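PDB 1IQ0: arginyl-trna synthetase from Thermus thermophilus, which probably joins L-arginine to tRNA(Arg) in an ATP-dependent reaction that releases AMP and diphosphate, as a monomeric class I aminoacyl-tRNA synthetase. Local coordinates for residues Leu87-Leu92 with Pro493-Ala498; Ala478-Ile483 with Ala537-Tyr542; Pro500-Leu505 with Glu564-Leu569. All coordinates share one frame; numbering follows the deposited sequence.

Contact 1: Leu87-Leu92 with Pro493-Ala498; sequences LLREAL and PDLSQA
L495 pushes its isobutyl group against helix 84-92 and meets L88 and L92, one turn apart, with R89 beside them. The apolar contacts come first. L495 and L92 run antiparallel alongside one another, with CD2 of L495 4.0 Å from CD1 of L92. L88 points its CD1 into the turn of the loop, where it lies 3.7 Å from A498 CB and 3.8 Å from the carbonyl O of L495; the short side chain of A498 lets its CB itself make the contact. At the other end, P493 CG just reaches L92 CD1, at 4.5 Å. L565 of helix 562-583 also touches L495 and A498.

The second kind of contact is cation against methyl. R89 bends at chi3 (-60°) and crosses L495 at about a right angle. CD1 of L495 lies over one face of the guanidinium, 3.2 Å from R89 NH2, a tight packing contact and not an attraction. The charge itself is paired with E85, one turn back.

The loop is shaped from within: D494 OD1 accepts from S496 N in an Asx turn and also from S496 OG at 2.6 Å, while OD2 takes the amide NE2 of Q497, which donates to the carbonyl of E560 as well. The polar groups of the loop are thus engaged away from the helix, and what crosses to it is dispersion between leucine, proline and alanine carbons beside an arginine held by its own helix.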
ATOM      1  N   LEU A  87     -29.729 -10.013  -3.100  1.00 27.31           N
ATOM      2  CA  LEU A  87     -28.674  -9.189  -3.673  1.00 27.34           C
ATOM      3  C   LEU A  87     -28.769  -7.763  -3.100  1.00 26.94           C
ATOM      4  O   LEU A  87     -27.790  -7.214  -2.590  1.00 27.59           O
ATOM      5  CB  LEU A  87     -28.834  -9.176  -5.191  1.00 26.62           C
ATOM      6  CG  LEU A  87     -27.800  -8.526  -6.101  1.00 29.02           C
ATOM      7  CD1 LEU A  87     -28.084  -8.976  -7.524  1.00 25.16           C
ATOM      8  CD2 LEU A  87     -27.848  -7.003  -5.982  1.00 27.57           C
ATOM      9  N   LEU A  88     -29.959  -7.176  -3.172  1.00 21.54           N
ATOM     10  CA  LEU A  88     -30.174  -5.827  -2.655  1.00 25.26           C
ATOM     11  C   LEU A  88     -29.904  -5.759  -1.159  1.00 27.58           C
ATOM     12  O   LEU A  88     -29.245  -4.838  -0.682  1.00 30.27           O
ATOM     13  CB  LEU A  88     -31.609  -5.380  -2.926  1.00 19.64           C
ATOM     14  CG  LEU A  88     -31.980  -5.210  -4.397  1.00 19.69           C
ATOM     15  CD1 LEU A  88     -33.502  -5.116  -4.551  1.00 23.50           C
ATOM     16  CD2 LEU A  88     -31.292  -3.964  -4.930  1.00 17.75           C
ATOM     17  N   ARG A  89     -30.414  -6.739  -0.423  1.00 33.36           N
ATOM     18  CA  ARG A  89     -30.233  -6.786   1.022  1.00 34.63           C
ATOM     19  C   ARG A  89     -28.749  -6.761   1.379  1.00 34.59           C
ATOM     20  O   ARG A  89     -28.320  -5.994   2.250  1.00 34.54           O
ATOM     21  CB  ARG A  89     -30.902  -8.043   1.579  1.00 56.34           C
ATOM     22  CG  ARG A  89     -31.184  -7.998   3.067  1.00 64.43           C
ATOM     23  CD  ARG A  89     -32.069  -9.163   3.483  1.00 70.55           C
ATOM     24  NE  ARG A  89     -33.354  -9.150   2.787  1.00 76.13           N
ATOM     25  CZ  ARG A  89     -34.280  -8.205   2.931  1.00 76.05           C
ATOM     26  NH1 ARG A  89     -34.073  -7.182   3.750  1.00 75.61           N
ATOM     27  NH2 ARG A  89     -35.415  -8.281   2.250  1.00 75.76           N
ATOM     28  N   GLU A  90     -27.963  -7.588   0.696  1.00 32.74           N
ATOM     29  CA  GLU A  90     -26.524  -7.651   0.936  1.00 34.01           C
ATOM     30  C   GLU A  90     -25.827  -6.352   0.519  1.00 35.28           C
ATOM     31  O   GLU A  90     -24.829  -5.962   1.122  1.00 36.08           O
ATOM     32  CB  GLU A  90     -25.916  -8.839   0.175  1.00 35.83           C
ATOM     33  CG  GLU A  90     -24.389  -8.836   0.076  1.00 40.45           C
ATOM     34  CD  GLU A  90     -23.671  -9.153   1.392  1.00 39.90           C
ATOM     35  OE1 GLU A  90     -22.420  -9.104   1.403  1.00 42.30           O
ATOM     36  OE2 GLU A  90     -24.341  -9.455   2.403  1.00 36.58           O
ATOM     37  N   ALA A  91     -26.340  -5.685  -0.512  1.00 33.95           N
ATOM     38  CA  ALA A  91     -25.730  -4.434  -0.961  1.00 33.78           C
ATOM     39  C   ALA A  91     -25.978  -3.321   0.049  1.00 32.80           C
ATOM     40  O   ALA A  91     -25.143  -2.436   0.230  1.00 32.87           O
ATOM     41  CB  ALA A  91     -26.287  -4.024  -2.324  1.00 23.81           C
ATOM     42  N   LEU A  92     -27.125  -3.370   0.712  1.00 37.95           N
ATOM     43  CA  LEU A  92     -27.463  -2.346   1.687  1.00 43.09           C
ATOM     44  C   LEU A  92     -26.767  -2.519   3.036  1.00 48.58           C
ATOM     45  O   LEU A  92     -26.517  -1.536   3.733  1.00 51.90           O
ATOM     46  CB  LEU A  92     -28.981  -2.290   1.877  1.00 33.97           C
ATOM     47  CG  LEU A  92     -29.754  -1.926   0.605  1.00 31.72           C
ATOM     48  CD1 LEU A  92     -31.231  -1.722   0.936  1.00 30.83           C
ATOM     49  CD2 LEU A  92     -29.163  -0.657  -0.005  1.00 27.99           C
ATOM     50  N   PRO A 493     -36.842   0.792   3.149  1.00 31.99           N
ATOM     51  CA  PRO A 493     -36.767   0.668   1.692  1.00 32.30           C
ATOM     52  C   PRO A 493     -37.750  -0.394   1.229  1.00 34.61           C
ATOM     53  O   PRO A 493     -37.961  -1.384   1.924  1.00 34.47           O
ATOM     54  CB  PRO A 493     -35.326   0.214   1.453  1.00 32.30           C
ATOM     55  CG  PRO A 493     -34.590   0.698   2.678  1.00 29.81           C
ATOM     56  CD  PRO A 493     -35.566   0.412   3.775  1.00 31.07           C
ATOM     57  N   ASP A 494     -38.357  -0.191   0.065  1.00 36.02           N
ATOM     58  CA  ASP A 494     -39.269  -1.196  -0.466  1.00 34.40           C
ATOM     59  C   ASP A 494     -38.519  -1.889  -1.593  1.00 32.03           C
ATOM     60  O   ASP A 494     -38.559  -1.451  -2.745  1.00 28.55           O
ATOM     61  CB  ASP A 494     -40.555  -0.563  -1.003  1.00 35.00           C
ATOM     62  CG  ASP A 494     -41.530  -1.603  -1.541  1.00 37.94           C
ATOM     63  OD1 ASP A 494     -41.182  -2.811  -1.525  1.00 34.84           O
ATOM     64  OD2 ASP A 494     -42.636  -1.218  -1.983  1.00 36.69           O
ATOM     65  N   LEU A 495     -37.828  -2.971  -1.250  1.00 32.59           N
ATOM     66  CA  LEU A 495     -37.033  -3.715  -2.218  1.00 32.97           C
ATOM     67  C   LEU A 495     -37.797  -4.184  -3.449  1.00 31.26           C
ATOM     68  O   LEU A 495     -37.218  -4.302  -4.529  1.00 33.82           O
ATOM     69  CB  LEU A 495     -36.368  -4.914  -1.537  1.00 42.51           C
ATOM     70  CG  LEU A 495     -35.561  -4.616  -0.268  1.00 39.47           C
ATOM     71  CD1 LEU A 495     -34.846  -5.879   0.171  1.00 38.73           C
ATOM     72  CD2 LEU A 495     -34.553  -3.506  -0.520  1.00 38.47           C
ATOM     73  N   SER A 496     -39.094  -4.440  -3.300  1.00 30.88           N
ATOM     74  CA  SER A 496     -39.901  -4.920  -4.427  1.00 30.11           C
ATOM     75  C   SER A 496     -40.047  -3.912  -5.574  1.00 30.66           C
ATOM     76  O   SER A 496     -40.361  -4.298  -6.701  1.00 31.51           O
ATOM     77  CB  SER A 496     -41.296  -5.334  -3.944  1.00 43.46           C
ATOM     78  OG  SER A 496     -42.064  -4.206  -3.555  1.00 44.47           O
ATOM     79  N   GLN A 497     -39.824  -2.631  -5.292  1.00 29.98           N
ATOM     80  CA  GLN A 497     -39.944  -1.602  -6.326  1.00 29.47           C
ATOM     81  C   GLN A 497     -38.646  -1.362  -7.114  1.00 30.07           C
ATOM     82  O   GLN A 497     -38.589  -0.492  -7.982  1.00 28.66           O
ATOM     83  CB  GLN A 497     -40.426  -0.281  -5.708  1.00 32.89           C
ATOM     84  CG  GLN A 497     -41.852  -0.328  -5.141  1.00 29.22           C
ATOM     85  CD  GLN A 497     -42.367   1.046  -4.756  1.00 30.83           C
ATOM     86  OE1 GLN A 497     -42.461   1.942  -5.596  1.00 30.89           O
ATOM     87  NE2 GLN A 497     -42.704   1.223  -3.478  1.00 27.19           N
ATOM     88  N   ALA A 498     -37.614  -2.147  -6.823  1.00 33.81           N
ATOM     89  CA  ALA A 498     -36.328  -2.005  -7.502  1.00 30.33           C
ATOM     90  C   ALA A 498     -36.403  -2.216  -9.012  1.00 30.48           C
ATOM     91  O   ALA A 498     -37.099  -3.108  -9.490  1.00 35.26           O
ATOM     92  CB  ALA A 498     -35.313  -2.978  -6.897  1.00 24.00           C
TER

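Contact 2: Ala478-Ile483 with Ala537-Tyr542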
ATOM      1  N   ALA A 478     -19.088  13.038  -3.088  1.00 16.51           N
ATOM      2  CA  ALA A 478     -19.732  14.291  -2.706  1.00 19.81           C
ATOM      3  C   ALA A 478     -21.128  14.415  -3.328  1.00 20.48           C
ATOM      4  O   ALA A 478     -22.049  14.921  -2.700  1.00 23.49           O
ATOM      5  CB  ALA A 478     -18.853  15.490  -3.117  1.00 17.66           C
ATOM      6  N   ARG A 479     -21.279  13.946  -4.561  1.00 22.67           N
ATOM      7  CA  ARG A 479     -22.569  13.997  -5.240  1.00 22.80           C
ATOM      8  C   ARG A 479     -23.580  13.121  -4.490  1.00 22.36           C
ATOM      9  O   ARG A 479     -24.696  13.546  -4.216  1.00 23.42           O
ATOM     10  CB  ARG A 479     -22.429  13.498  -6.680  1.00 39.80           C
ATOM     11  CG  ARG A 479     -23.683  13.667  -7.537  1.00 44.18           C
ATOM     12  CD  ARG A 479     -23.571  14.880  -8.457  1.00 51.79           C
ATOM     13  NE  ARG A 479     -23.546  14.508  -9.873  1.00 56.66           N
ATOM     14  CZ  ARG A 479     -22.658  13.683 -10.421  1.00 60.30           C
ATOM     15  NH1 ARG A 479     -21.706  13.132  -9.674  1.00 64.73           N
ATOM     16  NH2 ARG A 479     -22.717  13.407 -11.719  1.00 56.37           N
ATOM     17  N   ALA A 480     -23.182  11.894  -4.166  1.00 24.69           N
ATOM     18  CA  ALA A 480     -24.062  10.973  -3.451  1.00 23.58           C
ATOM     19  C   ALA A 480     -24.423  11.547  -2.085  1.00 25.40           C
ATOM     20  O   ALA A 480     -25.581  11.511  -1.669  1.00 25.19           O
ATOM     21  CB  ALA A 480     -23.377   9.616  -3.282  1.00 18.17           C
ATOM     22  N   HIS A 481     -23.426  12.085  -1.396  1.00 24.79           N
ATOM     23  CA  HIS A 481     -23.637  12.663  -0.074  1.00 21.42           C
ATOM     24  C   HIS A 481     -24.572  13.878  -0.099  1.00 20.55           C
ATOM     25  O   HIS A 481     -25.366  14.065   0.825  1.00 21.83           O
ATOM     26  CB  HIS A 481     -22.290  13.057   0.549  1.00 23.86           C
ATOM     27  CG  HIS A 481     -22.381  13.428   1.997  1.00 28.50           C
ATOM     28  ND1 HIS A 481     -22.794  14.672   2.427  1.00 31.52           N
ATOM     29  CD2 HIS A 481     -22.129  12.708   3.118  1.00 29.49           C
ATOM     30  CE1 HIS A 481     -22.792  14.703   3.749  1.00 33.26           C
ATOM     31  NE2 HIS A 481     -22.393  13.524   4.192  1.00 33.85           N
ATOM     32  N   SER A 482     -24.484  14.698  -1.147  1.00 19.46           N
ATOM     33  CA  SER A 482     -25.340  15.881  -1.233  1.00 22.94           C
ATOM     34  C   SER A 482     -26.819  15.482  -1.292  1.00 23.13           C
ATOM     35  O   SER A 482     -27.677  16.177  -0.756  1.00 27.63           O
ATOM     36  CB  SER A 482     -24.980  16.729  -2.461  1.00 29.50           C
ATOM     37  OG  SER A 482     -25.398  16.093  -3.656  1.00 40.04           O
ATOM     38  N   ILE A 483     -27.108  14.359  -1.942  1.00 23.02           N
ATOM     39  CA  ILE A 483     -28.478  13.854  -2.052  1.00 21.77           C
ATOM     40  C   ILE A 483     -29.014  13.482  -0.661  1.00 24.35           C
ATOM     41  O   ILE A 483     -30.144  13.822  -0.304  1.00 24.16           O
ATOM     42  CB  ILE A 483     -28.538  12.601  -2.968  1.00 23.07           C
ATOM     43  CG1 ILE A 483     -28.084  12.968  -4.382  1.00 19.98           C
ATOM     44  CG2 ILE A 483     -29.958  12.021  -2.980  1.00 23.34           C
ATOM     45  CD1 ILE A 483     -27.937  11.763  -5.327  1.00 22.53           C
ATOM     46  N   ALA A 537     -17.819   5.100 -11.663  1.00 21.06           N
ATOM     47  CA  ALA A 537     -18.348   5.140 -13.026  1.00 20.58           C
ATOM     48  C   ALA A 537     -19.778   4.600 -13.032  1.00 19.50           C
ATOM     49  O   ALA A 537     -20.648   5.114 -13.741  1.00 21.27           O
ATOM     50  CB  ALA A 537     -17.473   4.301 -13.971  1.00 16.14           C
ATOM     51  N   SER A 538     -20.002   3.546 -12.250  1.00 22.70           N
ATOM     52  CA  SER A 538     -21.318   2.922 -12.141  1.00 25.85           C
ATOM     53  C   SER A 538     -22.294   3.899 -11.480  1.00 28.15           C
ATOM     54  O   SER A 538     -23.448   4.014 -11.888  1.00 23.12           O
ATOM     55  CB  SER A 538     -21.214   1.640 -11.310  1.00 24.19           C
ATOM     56  OG  SER A 538     -22.479   1.029 -11.141  1.00 22.87           O
ATOM     57  N   TRP A 539     -21.828   4.593 -10.450  1.00 23.05           N
ATOM     58  CA  TRP A 539     -22.662   5.571  -9.765  1.00 22.23           C
ATOM     59  C   TRP A 539     -23.037   6.715 -10.714  1.00 19.90           C
ATOM     60  O   TRP A 539     -24.185   7.140 -10.757  1.00 21.42           O
ATOM     61  CB  TRP A 539     -21.932   6.127  -8.542  1.00 18.96           C
ATOM     62  CG  TRP A 539     -22.472   7.435  -8.066  1.00 23.24           C
ATOM     63  CD1 TRP A 539     -21.853   8.651  -8.144  1.00 24.33           C
ATOM     64  CD2 TRP A 539     -23.754   7.674  -7.476  1.00 23.31           C
ATOM     65  NE1 TRP A 539     -22.671   9.635  -7.639  1.00 22.09           N
ATOM     66  CE2 TRP A 539     -23.845   9.063  -7.223  1.00 24.61           C
ATOM     67  CE3 TRP A 539     -24.835   6.852  -7.139  1.00 22.94           C
ATOM     68  CZ2 TRP A 539     -24.980   9.650  -6.646  1.00 22.35           C
ATOM     69  CZ3 TRP A 539     -25.968   7.438  -6.562  1.00 25.80           C
ATOM     70  CH2 TRP A 539     -26.027   8.823  -6.324  1.00 23.38           C
ATOM     71  N   ASN A 540     -22.071   7.206 -11.479  1.00 21.27           N
ATOM     72  CA  ASN A 540     -22.341   8.287 -12.415  1.00 21.03           C
ATOM     73  C   ASN A 540     -23.331   7.911 -13.523  1.00 22.63           C
ATOM     74  O   ASN A 540     -24.226   8.693 -13.842  1.00 23.97           O
ATOM     75  CB  ASN A 540     -21.030   8.800 -13.025  1.00 20.11           C
ATOM     76  CG  ASN A 540     -20.269   9.702 -12.070  1.00 23.44           C
ATOM     77  OD1 ASN A 540     -20.864  10.513 -11.364  1.00 25.55           O
ATOM     78  ND2 ASN A 540     -18.955   9.573 -12.051  1.00 20.59           N
ATOM     79  N   ALA A 541     -23.173   6.724 -14.104  1.00 22.27           N
ATOM     80  CA  ALA A 541     -24.079   6.270 -15.154  1.00 20.60           C
ATOM     81  C   ALA A 541     -25.477   6.130 -14.548  1.00 21.67           C
ATOM     82  O   ALA A 541     -26.481   6.458 -15.174  1.00 24.80           O
ATOM     83  CB  ALA A 541     -23.611   4.922 -15.712  1.00 13.46           C
ATOM     84  N   TYR A 542     -25.525   5.632 -13.318  1.00 19.72           N
ATOM     85  CA  TYR A 542     -26.778   5.452 -12.604  1.00 19.67           C
ATOM     86  C   TYR A 542     -27.438   6.819 -12.379  1.00 23.80           C
ATOM     87  O   TYR A 542     -28.609   7.011 -12.692  1.00 23.05           O
ATOM     88  CB  TYR A 542     -26.501   4.774 -11.260  1.00 20.73           C
ATOM     89  CG  TYR A 542     -27.701   4.615 -10.355  1.00 19.48           C
ATOM     90  CD1 TYR A 542     -28.669   3.634 -10.606  1.00 23.30           C
ATOM     91  CD2 TYR A 542     -27.852   5.420  -9.222  1.00 21.90           C
ATOM     92  CE1 TYR A 542     -29.747   3.455  -9.751  1.00 23.10           C
ATOM     93  CE2 TYR A 542     -28.928   5.250  -8.360  1.00 22.03           C
ATOM     94  CZ  TYR A 542     -29.873   4.262  -8.630  1.00 20.55           C
ATOM     95  OH  TYR A 542     -30.928   4.074  -7.766  1.00 23.10           O
TER
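This is a helix-to-helix contact inside the anticodon-binding domain, where one tryptophan bridges helices 470-487 and 525-544. The axes of the two short segments pass 11.5 Å apart at 50°, a spacing that suits a large indole reaching from one side to a small residue on the other. W539 does this with CG anti to the backbone N (chi1 160°). A480 lays its CB over one face of the ring, near the rim, 4.2 Å from the centroid of the six-membered ring in a CH-pi contact. I483 meets the indole tip to tip in the ring plane, CD1 to CH2 at 3.6 Å, and R479 CB lies at the edge near NE1.

Beyond the indole the contact turns polar. R479 NH1 donates to N540 OD1 at 3.2 Å, approaching nearly along the C=O axis, with NH2 adding a weak second bond. The amide's other end, ND2, is held by Y472, and R479 also makes a cation-pi contact with Y543. L573 of helix 562-583 touches both A480 and W539, so three helices meet at this indole, an arrangement in keeping with the mainly helical DALR anticodon-binding domain of arginyl-tRNA synthetase.

Contact 3: Pro500-Leu505 with Glu564-Leu569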
ATOM      1  N   PRO A 500     -34.023  -2.401 -12.859  1.00 24.41           N
ATOM      2  CA  PRO A 500     -32.719  -2.928 -13.271  1.00 26.22           C
ATOM      3  C   PRO A 500     -31.572  -1.967 -12.920  1.00 27.20           C
ATOM      4  O   PRO A 500     -30.418  -2.390 -12.812  1.00 26.63           O
ATOM      5  CB  PRO A 500     -32.884  -3.111 -14.779  1.00 23.54           C
ATOM      6  CG  PRO A 500     -34.332  -3.505 -14.900  1.00 22.97           C
ATOM      7  CD  PRO A 500     -35.003  -2.510 -13.958  1.00 24.79           C
ATOM      8  N   TYR A 501     -31.888  -0.680 -12.744  1.00 23.21           N
ATOM      9  CA  TYR A 501     -30.865   0.310 -12.389  1.00 19.25           C
ATOM     10  C   TYR A 501     -30.383   0.084 -10.961  1.00 17.38           C
ATOM     11  O   TYR A 501     -29.186   0.173 -10.685  1.00 19.27           O
ATOM     12  CB  TYR A 501     -31.405   1.740 -12.488  1.00 17.99           C
ATOM     13  CG  TYR A 501     -31.629   2.245 -13.897  1.00 18.55           C
ATOM     14  CD1 TYR A 501     -32.910   2.292 -14.445  1.00 22.45           C
ATOM     15  CD2 TYR A 501     -30.561   2.697 -14.674  1.00 14.58           C
ATOM     16  CE1 TYR A 501     -33.125   2.784 -15.738  1.00 21.30           C
ATOM     17  CE2 TYR A 501     -30.765   3.191 -15.965  1.00 18.89           C
ATOM     18  CZ  TYR A 501     -32.052   3.232 -16.487  1.00 22.94           C
ATOM     19  OH  TYR A 501     -32.257   3.731 -17.751  1.00 26.00           O
ATOM     20  N   GLU A 502     -31.317  -0.175 -10.046  1.00 15.83           N
ATOM     21  CA  GLU A 502     -30.955  -0.424  -8.655  1.00 16.34           C
ATOM     22  C   GLU A 502     -30.163  -1.730  -8.566  1.00 18.70           C
ATOM     23  O   GLU A 502     -29.152  -1.805  -7.871  1.00 18.62           O
ATOM     24  CB  GLU A 502     -32.203  -0.546  -7.769  1.00 19.74           C
ATOM     25  CG  GLU A 502     -32.832   0.774  -7.355  1.00 21.14           C
ATOM     26  CD  GLU A 502     -33.364   1.556  -8.532  1.00 26.24           C
ATOM     27  OE1 GLU A 502     -32.884   2.690  -8.742  1.00 22.80           O
ATOM     28  OE2 GLU A 502     -34.259   1.037  -9.248  1.00 28.21           O
ATOM     29  N   ARG A 503     -30.632  -2.749  -9.280  1.00 23.03           N
ATOM     30  CA  ARG A 503     -29.985  -4.056  -9.264  1.00 22.26           C
ATOM     31  C   ARG A 503     -28.548  -3.998  -9.762  1.00 20.44           C
ATOM     32  O   ARG A 503     -27.637  -4.492  -9.103  1.00 23.21           O
ATOM     33  CB  ARG A 503     -30.785  -5.050 -10.112  1.00 34.37           C
ATOM     34  CG  ARG A 503     -30.221  -6.466 -10.083  1.00 42.16           C
ATOM     35  CD  ARG A 503     -30.962  -7.401 -11.030  1.00 42.93           C
ATOM     36  NE  ARG A 503     -30.220  -8.641 -11.250  1.00 49.09           N
ATOM     37  CZ  ARG A 503     -30.091  -9.610 -10.352  1.00 43.34           C
ATOM     38  NH1 ARG A 503     -30.664  -9.491  -9.162  1.00 46.47           N
ATOM     39  NH2 ARG A 503     -29.383 -10.693 -10.636  1.00 38.34           N
ATOM     40  N   ALA A 504     -28.349  -3.393 -10.929  1.00 17.46           N
ATOM     41  CA  ALA A 504     -27.019  -3.274 -11.517  1.00 16.76           C
ATOM     42  C   ALA A 504     -26.052  -2.543 -10.584  1.00 23.18           C
ATOM     43  O   ALA A 504     -24.911  -2.961 -10.420  1.00 21.82           O
ATOM     44  CB  ALA A 504     -27.104  -2.545 -12.865  1.00 18.14           C
ATOM     45  N   LEU A 505     -26.502  -1.450  -9.977  1.00 22.02           N
ATOM     46  CA  LEU A 505     -25.646  -0.695  -9.069  1.00 23.14           C
ATOM     47  C   LEU A 505     -25.352  -1.484  -7.793  1.00 23.39           C
ATOM     48  O   LEU A 505     -24.221  -1.517  -7.321  1.00 22.97           O
ATOM     49  CB  LEU A 505     -26.292   0.641  -8.702  1.00 23.67           C
ATOM     50  CG  LEU A 505     -25.519   1.495  -7.687  1.00 22.63           C
ATOM     51  CD1 LEU A 505     -24.096   1.757  -8.196  1.00 21.21           C
ATOM     52  CD2 LEU A 505     -26.250   2.805  -7.471  1.00 24.09           C
ATOM     53  N   GLU A 564     -37.119   5.582  -0.586  1.00 29.80           N
ATOM     54  CA  GLU A 564     -36.360   5.010   0.518  1.00 31.46           C
ATOM     55  C   GLU A 564     -35.320   4.018  -0.018  1.00 31.78           C
ATOM     56  O   GLU A 564     -34.170   4.020   0.414  1.00 31.69           O
ATOM     57  CB  GLU A 564     -37.300   4.298   1.499  1.00 22.68           C
ATOM     58  CG  GLU A 564     -38.214   5.202   2.331  1.00 29.03           C
ATOM     59  CD  GLU A 564     -39.169   6.053   1.496  1.00 32.19           C
ATOM     60  OE1 GLU A 564     -39.596   5.610   0.409  1.00 30.65           O
ATOM     61  OE2 GLU A 564     -39.507   7.167   1.941  1.00 32.78           O
ATOM     62  N   LEU A 565     -35.721   3.172  -0.960  1.00 28.18           N
ATOM     63  CA  LEU A 565     -34.796   2.204  -1.541  1.00 25.92           C
ATOM     64  C   LEU A 565     -33.591   2.905  -2.166  1.00 24.93           C
ATOM     65  O   LEU A 565     -32.445   2.513  -1.928  1.00 25.62           O
ATOM     66  CB  LEU A 565     -35.495   1.363  -2.612  1.00 24.77           C
ATOM     67  CG  LEU A 565     -34.579   0.539  -3.524  1.00 27.10           C
ATOM     68  CD1 LEU A 565     -33.779  -0.473  -2.707  1.00 28.74           C
ATOM     69  CD2 LEU A 565     -35.414  -0.169  -4.567  1.00 20.08           C
ATOM     70  N   ARG A 566     -33.849   3.939  -2.967  1.00 24.10           N
ATOM     71  CA  ARG A 566     -32.765   4.662  -3.619  1.00 23.76           C
ATOM     72  C   ARG A 566     -31.884   5.416  -2.637  1.00 22.51           C
ATOM     73  O   ARG A 566     -30.673   5.517  -2.841  1.00 22.63           O
ATOM     74  CB  ARG A 566     -33.312   5.598  -4.701  1.00 15.60           C
ATOM     75  CG  ARG A 566     -33.727   4.809  -5.940  1.00 17.94           C
ATOM     76  CD  ARG A 566     -34.286   5.651  -7.065  1.00 15.76           C
ATOM     77  NE  ARG A 566     -34.591   4.782  -8.200  1.00 16.43           N
ATOM     78  CZ  ARG A 566     -35.498   5.047  -9.133  1.00 20.13           C
ATOM     79  NH1 ARG A 566     -36.209   6.173  -9.081  1.00 13.82           N
ATOM     80  NH2 ARG A 566     -35.700   4.176 -10.107  1.00 16.96           N
ATOM     81  N   LEU A 567     -32.476   5.929  -1.562  1.00 23.31           N
ATOM     82  CA  LEU A 567     -31.697   6.644  -0.560  1.00 22.28           C
ATOM     83  C   LEU A 567     -30.737   5.678   0.150  1.00 24.66           C
ATOM     84  O   LEU A 567     -29.582   6.021   0.399  1.00 22.61           O
ATOM     85  CB  LEU A 567     -32.618   7.330   0.456  1.00 21.71           C
ATOM     86  CG  LEU A 567     -33.287   8.630  -0.013  1.00 22.91           C
ATOM     87  CD1 LEU A 567     -34.333   9.073   0.995  1.00 22.34           C
ATOM     88  CD2 LEU A 567     -32.230   9.713  -0.192  1.00 18.26           C
ATOM     89  N   SER A 568     -31.209   4.472   0.468  1.00 23.09           N
ATOM     90  CA  SER A 568     -30.359   3.483   1.136  1.00 24.35           C
ATOM     91  C   SER A 568     -29.250   3.010   0.197  1.00 22.62           C
ATOM     92  O   SER A 568     -28.126   2.755   0.626  1.00 25.97           O
ATOM     93  CB  SER A 568     -31.183   2.282   1.606  1.00 25.26           C
ATOM     94  OG  SER A 568     -32.056   2.648   2.660  1.00 26.45           O
ATOM     95  N   LEU A 569     -29.568   2.900  -1.088  1.00 24.63           N
ATOM     96  CA  LEU A 569     -28.576   2.480  -2.068  1.00 25.68           C
ATOM     97  C   LEU A 569     -27.541   3.591  -2.233  1.00 27.51           C
ATOM     98  O   LEU A 569     -26.342   3.328  -2.350  1.00 27.21           O
ATOM     99  CB  LEU A 569     -29.249   2.192  -3.406  1.00 22.03           C
ATOM    100  CG  LEU A 569     -28.380   1.614  -4.520  1.00 27.00           C
ATOM    101  CD1 LEU A 569     -27.726   0.316  -4.045  1.00 30.26           C
ATOM    102  CD2 LEU A 569     -29.248   1.361  -5.752  1.00 27.82           C
TER
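E502 and R566 cross at about a right angle, the carboxylate and guanidinium planes turned 51° from each other. The carboxylate lies at the guanidinium edge, and the NE hydrogen of R566 points to OE1 of E502 at 2.8 Å with an N-H...O angle of 163°. The donor is nearly in its own guanidinium plane yet stands well above that of the carboxylate, making this a single-bond salt bridge and not a flat two-pronged pair. R566 is extended from CG to NE, which carries the nitrogen out to the acid, while a bend at chi2 turns the glutamate's CD aside from an extended course.

Next to the charges the apolar side chains cross obliquely instead. The CG of E502 rests on L565 CD2 at 3.9 Å and L569 CD2 at 4.0 Å, its methylene serving as part of the hydrophobic layer. L569 then continues to L505, the two CD2 methyls 3.7 Å apart. Leucines suit these places because their forked ends can reach between segments whose axes run 11.2 Å apart and only 21° from parallel.

Both charged groups have further partners: OE1 also meets the hydroxyl of Y542, OE2 is bonded to T499, and R566 NH1 donates to the carbonyl of P554. A methionine in place of R566 would probably leave E502 as a buried acid without its countercharge and the P554 carbonyl without this donor.

The chemistry is that of a buried ion pair: opposite charges are likely to stabilise each other's ionised forms, and the hydroxyls and carbonyl around them probably offset part of the cost of burying them among leucines.

How the contacts relate
Contacts 1 and 3 are neighbours, their centres about 7 Å apart: P493 and L92 pack on S568, and L87 on R503. Contact 2 lies about 12 Å from contact 3 and 18 Å from contact 1, centre to centre. It is tied to contact 3 by S538, which packs on L505, and by Y542, which packs on R566 and Y501. Along the chain, 87-92 comes first and belongs to the sequence family of the catalytic domain; the other five segments follow in the order 478-483, 493-498, 500-505, 537-542 and 564-569, all in the DALR anticodon-binding domain. Contacts 2 and 3 thus knit the helical domain together, and contact 1 joins helix 84-92 to its surface.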